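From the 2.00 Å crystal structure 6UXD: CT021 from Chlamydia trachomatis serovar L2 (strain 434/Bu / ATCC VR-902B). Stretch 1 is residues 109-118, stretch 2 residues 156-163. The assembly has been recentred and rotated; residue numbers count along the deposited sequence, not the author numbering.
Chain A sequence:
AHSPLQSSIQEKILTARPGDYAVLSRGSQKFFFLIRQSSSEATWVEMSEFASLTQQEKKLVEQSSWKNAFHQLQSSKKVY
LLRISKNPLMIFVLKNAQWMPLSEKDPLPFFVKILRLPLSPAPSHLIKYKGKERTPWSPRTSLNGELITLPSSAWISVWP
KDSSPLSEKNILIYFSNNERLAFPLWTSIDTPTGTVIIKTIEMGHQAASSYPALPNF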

# COMPACT_ATOMS: atom_id res chain seq x y z
N PRO A 109 -10.37 9.41 -6.40
CA PRO A 109 -11.43 8.86 -5.54
C PRO A 109 -11.16 7.43 -5.06
O PRO A 109 -11.55 7.08 -3.95
CB PRO A 109 -12.68 8.94 -6.43
CG PRO A 109 -12.17 8.98 -7.83
CD PRO A 109 -10.83 9.66 -7.78
N PHE A 110 -10.49 6.61 -5.88
CA PHE A 110 -10.11 5.27 -5.46
C PHE A 110 -9.26 5.30 -4.19
O PHE A 110 -9.52 4.56 -3.23
CB PHE A 110 -9.37 4.59 -6.61
CG PHE A 110 -8.97 3.17 -6.35
CD1 PHE A 110 -9.91 2.16 -6.35
CD2 PHE A 110 -7.64 2.84 -6.16
CE1 PHE A 110 -9.54 0.84 -6.13
CE2 PHE A 110 -7.25 1.53 -5.95
CZ PHE A 110 -8.21 0.53 -5.93
N PHE A 111 -8.24 6.17 -4.16
CA PHE A 111 -7.40 6.28 -2.97
C PHE A 111 -8.21 6.70 -1.75
O PHE A 111 -8.05 6.13 -0.66
CB PHE A 111 -6.26 7.28 -3.23
CG PHE A 111 -5.06 6.68 -3.92
CD1 PHE A 111 -4.31 5.68 -3.30
CD2 PHE A 111 -4.66 7.13 -5.17
CE1 PHE A 111 -3.20 5.14 -3.93
CE2 PHE A 111 -3.55 6.59 -5.81
CZ PHE A 111 -2.82 5.59 -5.19
N VAL A 112 -9.09 7.70 -1.89
CA VAL A 112 -9.86 8.15 -0.74
C VAL A 112 -10.73 7.02 -0.21
O VAL A 112 -10.90 6.86 1.00
CB VAL A 112 -10.70 9.40 -1.09
CG1 VAL A 112 -11.65 9.75 0.06
CG2 VAL A 112 -9.79 10.59 -1.41
N LYS A 113 -11.30 6.22 -1.11
CA LYS A 113 -12.09 5.07 -0.68
C LYS A 113 -11.26 4.11 0.16
O LYS A 113 -11.65 3.74 1.27
CB LYS A 113 -12.69 4.36 -1.89
CG LYS A 113 -13.88 5.08 -2.47
CD LYS A 113 -14.51 4.32 -3.62
CE LYS A 113 -14.42 5.10 -4.92
NZ LYS A 113 -15.43 4.61 -5.90
N ILE A 114 -10.08 3.72 -0.36
CA ILE A 114 -9.23 2.80 0.38
C ILE A 114 -8.93 3.34 1.77
O ILE A 114 -9.08 2.65 2.78
CB ILE A 114 -7.93 2.52 -0.40
CG1 ILE A 114 -8.25 1.83 -1.72
CG2 ILE A 114 -7.03 1.62 0.42
CD1 ILE A 114 -7.15 1.99 -2.74
N LEU A 115 -8.53 4.62 1.85
CA LEU A 115 -8.20 5.20 3.14
C LEU A 115 -9.39 5.17 4.09
O LEU A 115 -9.21 5.05 5.31
CB LEU A 115 -7.71 6.64 2.97
CG LEU A 115 -6.35 6.79 2.29
CD1 LEU A 115 -6.05 8.26 1.99
CD2 LEU A 115 -5.28 6.18 3.18
N ARG A 116 -10.60 5.31 3.57
CA ARG A 116 -11.76 5.34 4.45
C ARG A 116 -12.24 3.95 4.86
O ARG A 116 -13.06 3.84 5.77
CB ARG A 116 -12.92 6.09 3.77
CG ARG A 116 -14.07 6.44 4.72
N LEU A 117 -11.75 2.89 4.22
CA LEU A 117 -12.23 1.55 4.53
C LEU A 117 -12.18 1.31 6.04
O LEU A 117 -11.14 1.54 6.66
CB LEU A 117 -11.39 0.51 3.79
CG LEU A 117 -11.54 0.50 2.27
CD1 LEU A 117 -10.44 -0.35 1.59
CD2 LEU A 117 -12.94 -0.01 1.90
N PRO A 118 -13.26 0.83 6.65
CA PRO A 118 -13.22 0.50 8.08
C PRO A 118 -12.51 -0.83 8.34
O PRO A 118 -12.36 -1.68 7.46
CB PRO A 118 -14.70 0.38 8.44
CG PRO A 118 -15.26 -0.30 7.20
CD PRO A 118 -14.51 0.35 6.03
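Stretch 2 (156-163) ISVWPKDS

Stretch 2 enters as the end of a β-strand (156-158) and continues as an extended loop, laid along the last turns of the helix that carries residues 109-116 and along the two residues that follow it. The two stretches run in opposite senses: Ser157 lies nearest Pro118, with CA atoms 5.4 Å apart, and Pro160 lies nearest Lys113, with CA atoms 7.4 Å apart, so that moving forward along stretch 2 means moving back from the helix exit into the helix. Together they bury 464 Å², both sides summed.

Ile156 (phi/psi -93/141) directs its CA-to-CB bond away from stretch 1 and contributes little more than its backbone, its O standing 3.6 Å from Pro118 O. Ser157, at -139/177, points toward stretch 1. With chi1 in the t well, its OG donates a hydrogen bond to Pro118 O; the OG-O distance of 2.5 Å is very short, and the carbonyl oxygen is crowded in the model, so its place is less sure. The same OG packs 3.4 Å from Leu117 CB and 3.2 Å from Pro118 CD, but it makes no hydrogen bond to Pro118 N, since a proline nitrogen has no hydrogen to share.

Val158 (-149/138) again has its CA-to-CB bond pointing away and meets stretch 1 through its carbonyl: Val158 O lies 3.4 Å from Leu117 CD2 and 4.0 Å from Pro118 CD. Trp159 begins the loop at -72/146. Its CA-to-CB bond points away, yet chi1 (t) and chi2 of -98° bring the indole back over the helix, where Trp159 has more of its surface covered (97 Å²) than any other residue of the two stretches. Trp159 CH2 approaches Phe110 CE1 at 3.5 Å and Ile114 CG1 at 4.0 Å, Trp159 CZ2 lies 4.0 Å from Lys113 CD, and Trp159 CE3 lies 3.9 Å from Leu117 CD2. The Phe110 ring and the six-membered ring of Trp159 meet obliquely, their planes at 42° and centroids 5.6 Å apart.

Pro160 (-63/160) points toward stretch 1, its CG 3.7 Å from Lys113 CD and its CD 4.2 Å from Leu117 CD2. Lys161, modelled only to CB, makes no contact with stretch 1. Asp162 (-160/-166) turns toward stretch 1 again; its OD2 accepts a hydrogen bond from Lys113 NZ at 2.9 Å within a salt bridge, and a second from Trp159 NE1 at 3.3 Å. One carboxylate oxygen thus ties the helix lysine to the indole packed on that helix. Ser163 ends the stretch out of contact.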

# COMPACT_ATOMS: atom_id res chain seq x y z
N ILE A 156 -11.89 -7.30 9.17
CA ILE A 156 -12.91 -7.29 8.13
C ILE A 156 -13.21 -5.85 7.74
O ILE A 156 -13.24 -4.94 8.57
CB ILE A 156 -14.17 -8.05 8.59
CG1 ILE A 156 -15.19 -8.13 7.46
CG2 ILE A 156 -14.78 -7.42 9.83
CD1 ILE A 156 -14.81 -9.11 6.35
N SER A 157 -13.42 -5.65 6.44
CA SER A 157 -13.84 -4.39 5.88
C SER A 157 -14.89 -4.65 4.79
O SER A 157 -15.23 -5.80 4.46
CB SER A 157 -12.63 -3.62 5.33
OG SER A 157 -12.93 -2.25 5.14
N VAL A 158 -15.41 -3.57 4.23
CA VAL A 158 -16.35 -3.66 3.12
C VAL A 158 -16.16 -2.44 2.24
O VAL A 158 -15.96 -1.32 2.74
CB VAL A 158 -17.80 -3.79 3.61
CG1 VAL A 158 -18.19 -2.59 4.44
CG2 VAL A 158 -18.74 -3.95 2.42
N TRP A 159 -16.18 -2.67 0.94
CA TRP A 159 -16.05 -1.59 -0.02
C TRP A 159 -17.34 -0.78 -0.04
O TRP A 159 -18.43 -1.32 0.15
CB TRP A 159 -15.79 -2.17 -1.40
CG TRP A 159 -15.29 -1.20 -2.40
CD1 TRP A 159 -16.02 -0.55 -3.34
CD2 TRP A 159 -13.93 -0.76 -2.55
NE1 TRP A 159 -15.19 0.27 -4.08
CE2 TRP A 159 -13.91 0.15 -3.61
CE3 TRP A 159 -12.74 -1.06 -1.89
CZ2 TRP A 159 -12.74 0.78 -4.03
CZ3 TRP A 159 -11.58 -0.44 -2.30
CH2 TRP A 159 -11.59 0.47 -3.37
N PRO A 160 -17.25 0.54 -0.26
CA PRO A 160 -18.48 1.35 -0.30
C PRO A 160 -19.39 0.94 -1.45
O PRO A 160 -18.98 0.31 -2.42
CB PRO A 160 -17.95 2.78 -0.50
CG PRO A 160 -16.62 2.59 -1.14
CD PRO A 160 -16.06 1.37 -0.47
N LYS A 161 -20.66 1.32 -1.32
CA LYS A 161 -21.61 1.18 -2.42
C LYS A 161 -21.25 2.20 -3.49
O LYS A 161 -21.19 3.41 -3.21
CB LYS A 161 -23.04 1.39 -1.93
N ASP A 162 -20.99 1.74 -4.70
CA ASP A 162 -20.51 2.62 -5.76
C ASP A 162 -20.78 1.95 -7.10
O ASP A 162 -21.53 0.98 -7.20
CB ASP A 162 -19.03 2.97 -5.53
CG ASP A 162 -18.08 1.87 -5.99
OD1 ASP A 162 -18.51 0.71 -6.15
OD2 ASP A 162 -16.88 2.17 -6.19
N SER A 163 -20.15 2.48 -8.16
CA SER A 163 -20.43 2.11 -9.53
C SER A 163 -19.42 1.11 -10.09
O SER A 163 -19.18 1.08 -11.30
CB SER A 163 -20.47 3.37 -10.41
OG SER A 163 -21.04 4.46 -9.70